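Local coordinates for fucolectin-related protein (Streptococcus pneumoniae, PDB 2WMF), which acts as a family 98 glycoside hydrolase, probably cleaving host blood-group carbohydrate antigens in connection with fucose utilization, at residues 305-310 / 517-522; 336-341 / 373-378; 394-399 / 408-413. All blocks are in the same frame, centred on the assembly; numbering follows the deposited sequence.

Interaction 1 of 3, residues 305-310 / 517-522; sequences PTPAFT and KNYSIN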
ATOM      1  N   PRO A 305      -7.979   6.533 -17.305  1.00  9.62           N
ATOM      2  CA  PRO A 305      -7.409   5.691 -16.232  1.00  9.59           C
ATOM      3  C   PRO A 305      -6.624   4.522 -16.787  1.00  9.11           C
ATOM      4  O   PRO A 305      -6.959   3.990 -17.841  1.00 10.49           O
ATOM      5  CB  PRO A 305      -8.658   5.223 -15.443  1.00  9.50           C
ATOM      6  CG  PRO A 305      -9.726   6.229 -15.764  1.00 11.21           C
ATOM      7  CD  PRO A 305      -9.446   6.648 -17.198  1.00  9.98           C
ATOM      8  N   THR A 306      -5.550   4.165 -16.102  1.00  9.10           N
ATOM      9  CA  THR A 306      -4.647   3.122 -16.561  1.00  9.35           C
ATOM     10  C   THR A 306      -5.091   1.744 -16.097  1.00  9.55           C
ATOM     11  O   THR A 306      -5.865   1.614 -15.106  1.00  9.10           O
ATOM     12  CB  THR A 306      -3.225   3.377 -16.016  1.00 10.00           C
ATOM     13  OG1 THR A 306      -3.258   3.233 -14.584  1.00  9.85           O
ATOM     14  CG2 THR A 306      -2.647   4.737 -16.438  1.00  9.92           C
ATOM     15  N   PRO A 307      -4.587   0.664 -16.765  1.00  8.90           N
ATOM     16  CA  PRO A 307      -4.834  -0.698 -16.283  1.00  9.22           C
ATOM     17  C   PRO A 307      -4.306  -0.973 -14.875  1.00  8.50           C
ATOM     18  O   PRO A 307      -4.941  -1.715 -14.108  1.00  8.23           O
ATOM     19  CB  PRO A 307      -4.151  -1.573 -17.339  1.00 10.16           C
ATOM     20  CG  PRO A 307      -4.262  -0.723 -18.594  1.00  9.71           C
ATOM     21  CD  PRO A 307      -3.994   0.675 -18.120  1.00  9.10           C
ATOM     22  N   ALA A 308      -3.195  -0.342 -14.503  1.00  8.36           N
ATOM     23  CA  ALA A 308      -2.634  -0.507 -13.123  1.00  8.34           C
ATOM     24  C   ALA A 308      -3.686  -0.026 -12.124  1.00  8.28           C
ATOM     25  O   ALA A 308      -3.944  -0.680 -11.070  1.00  7.94           O
ATOM     26  CB  ALA A 308      -1.274   0.259 -12.957  1.00  9.19           C
ATOM     27  N   PHE A 309      -4.385   1.052 -12.509  1.00  8.50           N
ATOM     28  CA  PHE A 309      -5.482   1.569 -11.662  1.00  8.35           C
ATOM     29  C   PHE A 309      -6.701   0.639 -11.699  1.00  8.77           C
ATOM     30  O   PHE A 309      -7.155   0.141 -10.647  1.00  9.38           O
ATOM     31  CB  PHE A 309      -5.872   3.004 -12.039  1.00  9.27           C
ATOM     32  CG  PHE A 309      -6.847   3.650 -11.075  1.00  8.54           C
ATOM     33  CD1 PHE A 309      -6.471   3.883  -9.754  1.00  7.56           C
ATOM     34  CD2 PHE A 309      -8.154   3.987 -11.475  1.00  9.81           C
ATOM     35  CE1 PHE A 309      -7.350   4.494  -8.830  1.00  9.91           C
ATOM     36  CE2 PHE A 309      -9.058   4.580 -10.548  1.00 10.31           C
ATOM     37  CZ  PHE A 309      -8.628   4.844  -9.240  1.00 11.25           C
ATOM     38  N   THR A 310      -7.244   0.427 -12.882  1.00  8.33           N
ATOM     39  CA  THR A 310      -8.523  -0.307 -13.040  1.00  9.87           C
ATOM     40  C   THR A 310      -8.521  -1.808 -12.740  1.00  9.36           C
ATOM     41  O   THR A 310      -9.531  -2.359 -12.240  1.00  9.90           O
ATOM     42  CB  THR A 310      -9.146  -0.049 -14.427  1.00 11.02           C
ATOM     43  OG1 THR A 310      -8.371  -0.728 -15.422  1.00 12.16           O
ATOM     44  CG2 THR A 310      -9.274   1.455 -14.704  1.00 10.29           C
ATOM     45  N   LYS A 517      -2.701   6.200 -25.196  1.00 11.13           N
ATOM     46  CA  LYS A 517      -3.102   5.657 -26.483  1.00 12.15           C
ATOM     47  C   LYS A 517      -2.667   4.230 -26.758  1.00 12.16           C
ATOM     48  O   LYS A 517      -3.125   3.600 -27.748  1.00 13.71           O
ATOM     49  CB  LYS A 517      -2.569   6.559 -27.578  1.00 13.12           C
ATOM     50  CG  LYS A 517      -3.036   8.003 -27.500  1.00 13.05           C
ATOM     51  CD  LYS A 517      -4.483   8.117 -27.961  1.00 14.32           C
ATOM     52  CE  LYS A 517      -4.970   9.566 -27.982  1.00 17.10           C
ATOM     53  NZ  LYS A 517      -4.697  10.299 -26.678  1.00 20.86           N
ATOM     54  N   ASN A 518      -1.781   3.688 -25.922  1.00 11.65           N
ATOM     55  CA  ASN A 518      -1.254   2.333 -26.146  1.00 11.07           C
ATOM     56  C   ASN A 518      -1.601   1.517 -24.905  1.00 11.36           C
ATOM     57  O   ASN A 518      -2.631   0.835 -24.884  1.00 11.93           O
ATOM     58  CB  ASN A 518       0.241   2.365 -26.412  1.00 11.18           C
ATOM     59  CG  ASN A 518       0.578   3.020 -27.739  1.00 11.51           C
ATOM     60  OD1 ASN A 518       0.832   2.302 -28.715  1.00 12.07           O
ATOM     61  ND2 ASN A 518       0.567   4.346 -27.788  1.00 10.37           N
ATOM     62  N   TYR A 519      -0.757   1.593 -23.889  1.00 10.48           N
ATOM     63  CA  TYR A 519      -0.987   0.837 -22.652  1.00 10.66           C
ATOM     64  C   TYR A 519      -2.429   0.879 -22.147  1.00 10.47           C
ATOM     65  O   TYR A 519      -3.030  -0.175 -21.872  1.00 10.15           O
ATOM     66  CB  TYR A 519       0.016   1.317 -21.594  1.00  9.37           C
ATOM     67  CG  TYR A 519      -0.244   0.816 -20.183  1.00 10.12           C
ATOM     68  CD1 TYR A 519      -0.368  -0.537 -19.933  1.00  9.90           C
ATOM     69  CD2 TYR A 519      -0.201   1.674 -19.103  1.00  9.11           C
ATOM     70  CE1 TYR A 519      -0.570  -1.037 -18.632  1.00  9.50           C
ATOM     71  CE2 TYR A 519      -0.405   1.189 -17.808  1.00  8.83           C
ATOM     72  CZ  TYR A 519      -0.601  -0.163 -17.566  1.00  8.52           C
ATOM     73  OH  TYR A 519      -0.799  -0.652 -16.277  1.00  9.24           O
ATOM     74  N   SER A 520      -3.035   2.077 -22.080  1.00 10.46           N
ATOM     75  CA  SER A 520      -4.343   2.179 -21.443  1.00 11.16           C
ATOM     76  C   SER A 520      -5.528   1.754 -22.317  1.00 11.57           C
ATOM     77  O   SER A 520      -6.628   1.545 -21.808  1.00 14.01           O
ATOM     78  CB  SER A 520      -4.591   3.599 -20.937  1.00 10.96           C
ATOM     79  OG  SER A 520      -3.662   3.900 -19.927  1.00  9.60           O
ATOM     80  N   ILE A 521      -5.333   1.649 -23.630  1.00 12.58           N
ATOM     81  CA  ILE A 521      -6.469   1.290 -24.477  1.00 13.70           C
ATOM     82  C   ILE A 521      -6.279  -0.053 -25.183  1.00 12.33           C
ATOM     83  O   ILE A 521      -7.253  -0.737 -25.433  1.00 12.82           O
ATOM     84  CB  ILE A 521      -6.956   2.464 -25.390  1.00 17.35           C
ATOM     85  CG1 ILE A 521      -5.836   3.088 -26.078  1.00 18.58           C
ATOM     86  CG2 ILE A 521      -7.663   3.642 -24.575  1.00 16.77           C
ATOM     87  CD1 ILE A 521      -6.269   4.204 -27.006  1.00 20.18           C
ATOM     88  N   ASN A 522      -5.041  -0.416 -25.514  1.00 11.93           N
ATOM     89  CA  ASN A 522      -4.703  -1.755 -26.006  1.00 12.16           C
ATOM     90  C   ASN A 522      -3.593  -2.388 -25.156  1.00 10.96           C
ATOM     91  O   ASN A 522      -2.509  -2.735 -25.645  1.00 11.23           O
ATOM     92  CB  ASN A 522      -4.303  -1.712 -27.465  1.00 13.57           C
ATOM     93  CG  ASN A 522      -5.503  -1.510 -28.358  1.00 16.06           C
ATOM     94  OD1 ASN A 522      -6.369  -2.396 -28.489  1.00 19.65           O
ATOM     95  ND2 ASN A 522      -5.587  -0.369 -28.922  1.00 17.06           N
TER
HETATM   96  O   HOH W   1      -7.080   1.560 -19.101  1.00 19.92           O

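Interaction 2 of 3, residues 336-341 / 373-378; sequences KAVFWN and ILPVIH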
ATOM      1  N   LYS A 336       1.870 -12.442  19.277  1.00 11.04           N
ATOM      2  CA  LYS A 336       2.542 -13.243  20.308  1.00 11.58           C
ATOM      3  C   LYS A 336       3.828 -12.615  20.866  1.00 11.07           C
ATOM      4  O   LYS A 336       4.295 -12.993  21.950  1.00 11.23           O
ATOM      5  CB  LYS A 336       2.858 -14.640  19.775  1.00 12.48           C
ATOM      6  CG  LYS A 336       1.692 -15.403  19.128  1.00 16.15           C
ATOM      7  CD  LYS A 336       0.529 -15.586  20.026  1.00 18.86           C
ATOM      8  CE  LYS A 336      -0.581 -16.301  19.240  1.00 19.76           C
ATOM      9  NZ  LYS A 336      -1.765 -16.593  20.100  1.00 23.43           N
ATOM     10  N   ALA A 337       4.430 -11.708  20.109  1.00 10.14           N
ATOM     11  CA  ALA A 337       5.616 -10.972  20.551  1.00 10.16           C
ATOM     12  C   ALA A 337       5.651  -9.616  19.885  1.00 10.58           C
ATOM     13  O   ALA A 337       5.140  -9.456  18.770  1.00  9.85           O
ATOM     14  CB  ALA A 337       6.931 -11.732  20.178  1.00 11.14           C
ATOM     15  N   VAL A 338       6.250  -8.640  20.595  1.00 10.72           N
ATOM     16  CA  VAL A 338       6.579  -7.335  20.035  1.00  9.93           C
ATOM     17  C   VAL A 338       8.035  -7.050  20.295  1.00 10.05           C
ATOM     18  O   VAL A 338       8.646  -7.628  21.214  1.00 11.10           O
ATOM     19  CB  VAL A 338       5.716  -6.170  20.625  1.00  9.03           C
ATOM     20  CG1 VAL A 338       4.261  -6.439  20.404  1.00 10.30           C
ATOM     21  CG2 VAL A 338       6.003  -5.907  22.125  1.00 10.04           C
ATOM     22  N   PHE A 339       8.611  -6.189  19.468  1.00 10.25           N
ATOM     23  CA  PHE A 339       9.953  -5.681  19.715  1.00  9.52           C
ATOM     24  C   PHE A 339       9.812  -4.242  20.193  1.00 10.00           C
ATOM     25  O   PHE A 339       9.280  -3.381  19.464  1.00 10.29           O
ATOM     26  CB  PHE A 339      10.822  -5.736  18.475  1.00  9.88           C
ATOM     27  CG  PHE A 339      12.255  -5.298  18.732  1.00  9.70           C
ATOM     28  CD1 PHE A 339      13.241  -6.225  19.065  1.00 11.95           C
ATOM     29  CD2 PHE A 339      12.591  -3.960  18.711  1.00 11.43           C
ATOM     30  CE1 PHE A 339      14.530  -5.822  19.327  1.00 12.81           C
ATOM     31  CE2 PHE A 339      13.878  -3.540  18.995  1.00 10.60           C
ATOM     32  CZ  PHE A 339      14.844  -4.471  19.299  1.00 10.20           C
ATOM     33  N   TRP A 340      10.298  -3.992  21.406  1.00 10.15           N
ATOM     34  CA  TRP A 340      10.331  -2.657  22.006  1.00 10.06           C
ATOM     35  C   TRP A 340      11.710  -2.036  21.876  1.00 10.28           C
ATOM     36  O   TRP A 340      12.728  -2.673  22.233  1.00 11.05           O
ATOM     37  CB  TRP A 340       9.982  -2.738  23.499  1.00 10.62           C
ATOM     38  CG  TRP A 340       9.906  -1.407  24.198  1.00 11.58           C
ATOM     39  CD1 TRP A 340       9.299  -0.278  23.753  1.00 11.50           C
ATOM     40  CD2 TRP A 340      10.389  -1.117  25.508  1.00 12.65           C
ATOM     41  NE1 TRP A 340       9.400   0.726  24.694  1.00 11.67           N
ATOM     42  CE2 TRP A 340      10.078   0.235  25.779  1.00 11.36           C
ATOM     43  CE3 TRP A 340      11.124  -1.847  26.453  1.00 14.38           C
ATOM     44  CZ2 TRP A 340      10.441   0.861  26.974  1.00 12.23           C
ATOM     45  CZ3 TRP A 340      11.488  -1.208  27.657  1.00 14.54           C
ATOM     46  CH2 TRP A 340      11.158   0.135  27.882  1.00 14.37           C
ATOM     47  N   ASN A 341      11.704  -0.818  21.357  1.00 10.23           N
ATOM     48  CA  ASN A 341      12.914  -0.024  21.124  1.00 10.68           C
ATOM     49  C   ASN A 341      13.507   0.549  22.401  1.00 11.87           C
ATOM     50  O   ASN A 341      14.453   1.325  22.330  1.00 14.69           O
ATOM     51  CB  ASN A 341      12.642   1.156  20.195  1.00 10.14           C
ATOM     52  CG  ASN A 341      12.829   0.853  18.739  1.00  9.87           C
ATOM     53  OD1 ASN A 341      13.147  -0.271  18.335  1.00  9.79           O
ATOM     54  ND2 ASN A 341      12.672   1.895  17.936  1.00  8.62           N
ATOM     55  N   ILE A 373       3.031  -8.992  10.347  1.00  8.34           N
ATOM     56  CA  ILE A 373       3.998  -7.902  10.635  1.00  7.82           C
ATOM     57  C   ILE A 373       4.261  -7.931  12.160  1.00  7.56           C
ATOM     58  O   ILE A 373       3.320  -7.808  12.977  1.00  8.10           O
ATOM     59  CB  ILE A 373       3.459  -6.514  10.233  1.00  7.18           C
ATOM     60  CG1 ILE A 373       3.440  -6.381   8.700  1.00  6.43           C
ATOM     61  CG2 ILE A 373       4.292  -5.403  10.852  1.00  7.65           C
ATOM     62  CD1 ILE A 373       2.541  -5.231   8.189  1.00  8.55           C
ATOM     63  N   LEU A 374       5.511  -8.146  12.560  1.00  7.70           N
ATOM     64  CA  LEU A 374       5.884  -8.111  13.986  1.00  7.95           C
ATOM     65  C   LEU A 374       5.920  -6.620  14.434  1.00  8.17           C
ATOM     66  O   LEU A 374       6.651  -5.817  13.854  1.00  8.81           O
ATOM     67  CB  LEU A 374       7.247  -8.762  14.193  1.00  8.48           C
ATOM     68  CG  LEU A 374       7.282 -10.266  14.346  1.00 13.77           C
ATOM     69  CD1 LEU A 374       8.714 -10.809  14.254  1.00 15.21           C
ATOM     70  CD2 LEU A 374       6.664 -10.636  15.735  1.00 15.04           C
ATOM     71  N   PRO A 375       5.057  -6.211  15.374  1.00  7.91           N
ATOM     72  CA  PRO A 375       5.083  -4.800  15.792  1.00  7.61           C
ATOM     73  C   PRO A 375       6.394  -4.384  16.465  1.00  8.31           C
ATOM     74  O   PRO A 375       6.965  -5.148  17.293  1.00  8.86           O
ATOM     75  CB  PRO A 375       3.913  -4.717  16.797  1.00  8.19           C
ATOM     76  CG  PRO A 375       3.028  -5.886  16.470  1.00  8.62           C
ATOM     77  CD  PRO A 375       4.013  -6.963  16.101  1.00  8.12           C
ATOM     78  N   VAL A 376       6.870  -3.196  16.087  1.00  7.49           N
ATOM     79  CA  VAL A 376       7.921  -2.513  16.801  1.00  7.35           C
ATOM     80  C   VAL A 376       7.278  -1.373  17.558  1.00  7.66           C
ATOM     81  O   VAL A 376       6.560  -0.561  16.962  1.00  8.47           O
ATOM     82  CB  VAL A 376       9.059  -2.002  15.865  1.00  7.46           C
ATOM     83  CG1 VAL A 376       9.960  -0.994  16.615  1.00  8.13           C
ATOM     84  CG2 VAL A 376       9.879  -3.150  15.379  1.00  7.77           C
ATOM     85  N   ILE A 377       7.493  -1.364  18.874  1.00  7.98           N
ATOM     86  CA  ILE A 377       6.946  -0.319  19.723  1.00  8.24           C
ATOM     87  C   ILE A 377       8.055   0.710  20.036  1.00  8.19           C
ATOM     88  O   ILE A 377       9.164   0.367  20.424  1.00  9.00           O
ATOM     89  CB  ILE A 377       6.365  -0.898  21.041  1.00  7.37           C
ATOM     90  CG1 ILE A 377       5.408  -2.090  20.773  1.00  8.27           C
ATOM     91  CG2 ILE A 377       5.621   0.239  21.847  1.00  9.10           C
ATOM     92  CD1 ILE A 377       4.217  -1.737  19.853  1.00  9.84           C
ATOM     93  N   HIS A 378       7.709   1.979  19.898  1.00  8.10           N
ATOM     94  CA  HIS A 378       8.663   3.084  20.047  1.00  8.89           C
ATOM     95  C   HIS A 378       9.116   3.239  21.506  1.00  8.99           C
ATOM     96  O   HIS A 378       8.374   2.905  22.463  1.00  9.54           O
ATOM     97  CB  HIS A 378       7.981   4.353  19.554  1.00  9.15           C
ATOM     98  CG  HIS A 378       8.911   5.503  19.346  1.00  7.85           C
ATOM     99  ND1 HIS A 378       9.240   6.386  20.356  1.00  8.75           N
ATOM    100  CD2 HIS A 378       9.528   5.945  18.223  1.00  9.39           C
ATOM    101  CE1 HIS A 378      10.051   7.315  19.860  1.00  9.41           C
ATOM    102  NE2 HIS A 378      10.228   7.076  18.557  1.00  9.02           N
TER

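Interaction 3 of 3, residues 394-399 / 408-413; sequences KILTKN and NYLNSL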
ATOM      1  N   LYS A 394       5.082 -11.629  24.411  1.00 14.11           N
ATOM      2  CA  LYS A 394       6.442 -11.481  24.891  1.00 13.89           C
ATOM      3  C   LYS A 394       6.968 -10.144  24.434  1.00 12.51           C
ATOM      4  O   LYS A 394       6.782  -9.766  23.265  1.00 12.27           O
ATOM      5  CB  LYS A 394       7.341 -12.577  24.338  1.00 13.71           C
ATOM      6  CG  LYS A 394       8.850 -12.338  24.568  1.00 18.02           C
ATOM      7  CD  LYS A 394       9.279 -12.653  26.006  1.00 20.63           C
ATOM      8  CE  LYS A 394      10.810 -12.749  26.113  1.00 21.61           C
ATOM      9  NZ  LYS A 394      11.206 -13.168  27.495  1.00 24.72           N
ATOM     10  N   ILE A 395       7.593  -9.407  25.345  1.00 12.87           N
ATOM     11  CA  ILE A 395       8.260  -8.160  24.965  1.00 13.15           C
ATOM     12  C   ILE A 395       9.765  -8.442  24.710  1.00 13.12           C
ATOM     13  O   ILE A 395      10.543  -8.745  25.626  1.00 14.29           O
ATOM     14  CB  ILE A 395       8.057  -7.047  26.014  1.00 13.58           C
ATOM     15  CG1 ILE A 395       6.568  -6.847  26.320  1.00 14.55           C
ATOM     16  CG2 ILE A 395       8.726  -5.708  25.562  1.00 13.49           C
ATOM     17  CD1 ILE A 395       6.328  -5.875  27.439  1.00 14.85           C
ATOM     18  N   LEU A 396      10.159  -8.397  23.449  1.00 11.33           N
ATOM     19  CA  LEU A 396      11.587  -8.556  23.070  1.00 12.73           C
ATOM     20  C   LEU A 396      12.235  -7.186  23.064  1.00 12.80           C
ATOM     21  O   LEU A 396      11.599  -6.210  22.702  1.00 12.43           O
ATOM     22  CB  LEU A 396      11.740  -9.205  21.685  1.00 13.03           C
ATOM     23  CG  LEU A 396      11.390 -10.693  21.626  1.00 16.05           C
ATOM     24  CD1 LEU A 396      11.328 -11.176  20.184  1.00 19.03           C
ATOM     25  CD2 LEU A 396      12.382 -11.509  22.463  1.00 17.71           C
ATOM     26  N   THR A 397      13.483  -7.118  23.495  1.00 12.70           N
ATOM     27  CA  THR A 397      14.284  -5.910  23.355  1.00 13.33           C
ATOM     28  C   THR A 397      15.637  -6.327  22.762  1.00 13.53           C
ATOM     29  O   THR A 397      15.908  -7.524  22.569  1.00 15.08           O
ATOM     30  CB  THR A 397      14.522  -5.216  24.711  1.00 12.78           C
ATOM     31  OG1 THR A 397      15.454  -5.975  25.494  1.00 14.91           O
ATOM     32  CG2 THR A 397      13.218  -4.977  25.491  1.00 12.65           C
ATOM     33  N   LYS A 398      16.470  -5.349  22.424  1.00 14.73           N
ATOM     34  CA  LYS A 398      17.730  -5.645  21.794  1.00 15.90           C
ATOM     35  C   LYS A 398      18.616  -6.465  22.720  1.00 16.59           C
ATOM     36  O   LYS A 398      19.435  -7.218  22.232  1.00 18.40           O
ATOM     37  CB  LYS A 398      18.459  -4.372  21.412  1.00 15.46           C
ATOM     38  CG  LYS A 398      19.750  -4.630  20.554  1.00 16.92           C
ATOM     39  CD  LYS A 398      20.332  -3.351  19.994  1.00 16.78           C
ATOM     40  CE  LYS A 398      21.728  -3.613  19.462  1.00 18.32           C
ATOM     41  NZ  LYS A 398      22.224  -2.428  18.836  1.00 19.60           N
ATOM     42  N   ASN A 399      18.391  -6.357  24.021  1.00 17.25           N
ATOM     43  CA  ASN A 399      19.151  -7.091  25.050  1.00 18.22           C
ATOM     44  C   ASN A 399      18.506  -8.407  25.512  1.00 18.00           C
ATOM     45  O   ASN A 399      18.997  -9.088  26.430  1.00 18.22           O
ATOM     46  CB  ASN A 399      19.344  -6.159  26.241  1.00 19.95           C
ATOM     47  CG  ASN A 399      20.334  -5.019  25.937  1.00 23.40           C
ATOM     48  OD1 ASN A 399      21.090  -5.065  24.948  1.00 27.52           O
ATOM     49  ND2 ASN A 399      20.320  -3.990  26.778  1.00 27.01           N
ATOM     50  N   ASN A 408      14.419 -19.674  16.296  1.00 15.90           N
ATOM     51  CA  ASN A 408      13.879 -20.755  17.120  1.00 16.19           C
ATOM     52  C   ASN A 408      12.929 -20.204  18.198  1.00 15.40           C
ATOM     53  O   ASN A 408      11.879 -20.783  18.474  1.00 15.57           O
ATOM     54  CB  ASN A 408      15.018 -21.552  17.765  1.00 17.34           C
ATOM     55  CG  ASN A 408      15.756 -22.438  16.761  1.00 19.92           C
ATOM     56  OD1 ASN A 408      15.262 -22.705  15.651  1.00 24.11           O
ATOM     57  ND2 ASN A 408      16.955 -22.890  17.141  1.00 25.62           N
ATOM     58  N   TYR A 409      13.309 -19.088  18.820  1.00 14.33           N
ATOM     59  CA  TYR A 409      12.468 -18.515  19.870  1.00 14.29           C
ATOM     60  C   TYR A 409      11.124 -18.033  19.328  1.00 13.53           C
ATOM     61  O   TYR A 409      10.064 -18.380  19.838  1.00 12.93           O
ATOM     62  CB  TYR A 409      13.164 -17.376  20.612  1.00 15.14           C
ATOM     63  CG  TYR A 409      12.257 -16.850  21.689  1.00 15.14           C
ATOM     64  CD1 TYR A 409      11.934 -17.641  22.786  1.00 16.02           C
ATOM     65  CD2 TYR A 409      11.649 -15.603  21.570  1.00 15.47           C
ATOM     66  CE1 TYR A 409      11.081 -17.205  23.748  1.00 15.47           C
ATOM     67  CE2 TYR A 409      10.782 -15.129  22.532  1.00 16.14           C
ATOM     68  CZ  TYR A 409      10.490 -15.930  23.632  1.00 16.24           C
ATOM     69  OH  TYR A 409       9.587 -15.465  24.573  1.00 18.88           O
ATOM     70  N   LEU A 410      11.150 -17.228  18.281  1.00 12.89           N
ATOM     71  CA  LEU A 410       9.879 -16.766  17.696  1.00 12.48           C
ATOM     72  C   LEU A 410       9.058 -17.946  17.176  1.00 11.50           C
ATOM     73  O   LEU A 410       7.837 -17.951  17.303  1.00 11.79           O
ATOM     74  CB  LEU A 410      10.153 -15.714  16.623  1.00 12.80           C
ATOM     75  CG  LEU A 410      10.498 -14.341  17.270  1.00 13.07           C
ATOM     76  CD1 LEU A 410      11.125 -13.368  16.266  1.00 15.54           C
ATOM     77  CD2 LEU A 410       9.249 -13.739  17.976  1.00 15.81           C
ATOM     78  N   ASN A 411       9.697 -18.970  16.609  1.00 11.18           N
ATOM     79  CA  ASN A 411       8.978 -20.156  16.212  1.00 11.53           C
ATOM     80  C   ASN A 411       8.292 -20.898  17.352  1.00 11.49           C
ATOM     81  O   ASN A 411       7.349 -21.651  17.118  1.00 12.05           O
ATOM     82  CB  ASN A 411       9.911 -21.103  15.454  1.00 12.47           C
ATOM     83  CG  ASN A 411      10.198 -20.589  14.040  1.00 12.68           C
ATOM     84  OD1 ASN A 411       9.649 -19.550  13.636  1.00 13.46           O
ATOM     85  ND2 ASN A 411      11.022 -21.308  13.283  1.00 13.70           N
ATOM     86  N   SER A 412       8.811 -20.725  18.572  1.00 12.11           N
ATOM     87  CA  SER A 412       8.176 -21.333  19.744  1.00 12.61           C
ATOM     88  C   SER A 412       6.867 -20.621  20.146  1.00 13.18           C
ATOM     89  O   SER A 412       6.068 -21.171  20.905  1.00 14.68           O
ATOM     90  CB  SER A 412       9.141 -21.412  20.940  1.00 12.64           C
ATOM     91  OG  SER A 412       9.279 -20.190  21.626  1.00 13.28           O
ATOM     92  N   LEU A 413       6.700 -19.396  19.648  1.00 12.44           N
ATOM     93  CA  LEU A 413       5.529 -18.578  19.902  1.00 11.65           C
ATOM     94  C   LEU A 413       4.508 -18.546  18.764  1.00 11.23           C
ATOM     95  O   LEU A 413       3.308 -18.468  19.014  1.00 12.71           O
ATOM     96  CB  LEU A 413       5.943 -17.137  20.265  1.00 11.84           C
ATOM     97  CG  LEU A 413       6.920 -16.912  21.397  1.00 13.34           C
ATOM     98  CD1 LEU A 413       7.213 -15.416  21.510  1.00 13.80           C
ATOM     99  CD2 LEU A 413       6.349 -17.455  22.714  1.00 15.72           C
TER

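Interaction 1 of 3, residues 305-310 / 517-522
P307 lies flat over one face of the Y519 ring, and this pair is the dense heart of the contact. P307 CD makes a CH-pi contact 3.7 Å from the centroid of the Y519 ring, 17° off its normal, while P307 CB reaches toward the hydroxyl and CG lies over the CE1 side. The two side chains approach from opposite directions: with CG anti to the backbone N (chi1 170°), Y519 reaches across to the first turn of helix 307-322. Its phenol end arrives at A308, where OH is 3.5 Å from A308 CB. A small methyl suits this place, for E272 also meets the Y519 hydroxyl there and forms a hydrogen bond with it. Proline suits the first turn of a helix because it needs no N-H there, and its ring gives the tyrosine a rigid apolar surface.

Just before it, T306 is the N-cap. Its OG1 sits between the backbone N and the carbonyl carbon and accepts from F309 N at 3.2 Å, while bonding outward to Y297 O. Its other branch faces S520, with T306 CG2 3.7 Å from S520 OG.

Packing slackens beyond S520. There a water donates to both main-chain carbonyls, lying 2.7 Å from P305 O and 2.7 Å from S520 O, so the two backbones are bridged rather than pressed together. I521 and N522 lie on the exposed side, where N518 O accepts from both of their backbone N atoms and keeps the turn compact.

The whole is a threonine N-cap followed by proline in the first turn, its ring in CH-pi contact with an aromatic face: the start of helix 307-322, after the last strand (289-293) of the eight-stranded parallel barrel, seated against the turn that ends helix 506-517.

Interaction 2 of 3, residues 336-341 / 373-378
V338 sets its two methyls against different residues of the 373-378 segment. Its CG1, beside the backbone N, crosses P375 at about a right angle, with V338 CG1 4.0 Å from P375 CB. The other branch turns to I377, where V338 CG2 is 4.1 Å from I377 CG1. Branched side chains suit this face, which helix 383-389 covers through I386.

W340 shares that face. With CG anti to the backbone N (chi1 -177°), its indole stands out from the sheet, the NE1 edge turned toward H378 O, which lies in the ring plane. The bond from W340 NE1 to H378 O is weak, 3.3 Å long and bent to 129°, and I381 O is a second weak partner.

On the F339 side, V376 directs CG1 at the N341 amide, 3.7 Å from N341 OD1. That amide is held by I346 N at OD1 and by E188 at ND2.

Between the two backbones run nearly straight parallel-strand bonds, F339 N to P375 O at 2.9 Å and N341 N to I377 O at 3.0 Å, with I377 N to F339 O between them. The main chain thus supplies the strong, directional bonds, leaving the side chains mostly to apolar packing.

Interaction 3 of 3, residues 394-399 / 408-413
Y409 O is gripped twice from within its own helix: S412 OG donates to it at 2.7 Å, in the carbonyl plane on a lone pair, and S412 N at 2.9 Å. Serine suits this turn of the helix, where its short hydroxyl can fold back onto the backbone. The same tyrosine, with its ring anti to the backbone N, extends to K394.

K394 crosses it at about a right angle and wraps its methylenes round the hydroxyl. Its chi1 (168°) sets CG at the ring edge, in the ring plane, and a bend at chi2 (77°) brings K394 CD to 3.2 Å from Y409 OH. A long aliphatic chain suits this task, and its ammonium goes on to a salt bridge with E402, which also touches Y409.

Deeper in, leucines take over. L396 divides its methyls, CD2 lying 4.0 Å from Y409 CE2 and CD1 4.0 Å from L410 CD2. L413 CD1 also meets K394 CB.

The strand and helix segments run nearly antiparallel, at 160° with axes 11.7 Å apart. This is a strand-loop-helix unit of an alpha/beta fold, in which helix 406-413 returns to pack on edge strand 394-396 of a small parallel sheet and on A337 of its strand 337-340.

How the interactions relate
Interactions 2 and 3 are neighbours, their centres 10 Å apart, and both build on the three-stranded parallel sheet ordered 376-377, 337-340, 394-396. Strand 337-340 is central, so interaction 2 joins it to one edge strand, while V338 and W340 bond to L396 on the other. Helix 383-389 links the two edge strands in a beta-alpha-beta crossover. Interaction 1 lies on the opposite side of the chain's centre, about 40 Å from interaction 2 and 46 Å from interaction 3, centre to centre. Along the chain, interaction 2 closes before interaction 3 opens, and both are nested within the long loop that interaction 1 closes, which brings the late 517-522 turn back to the barrel region.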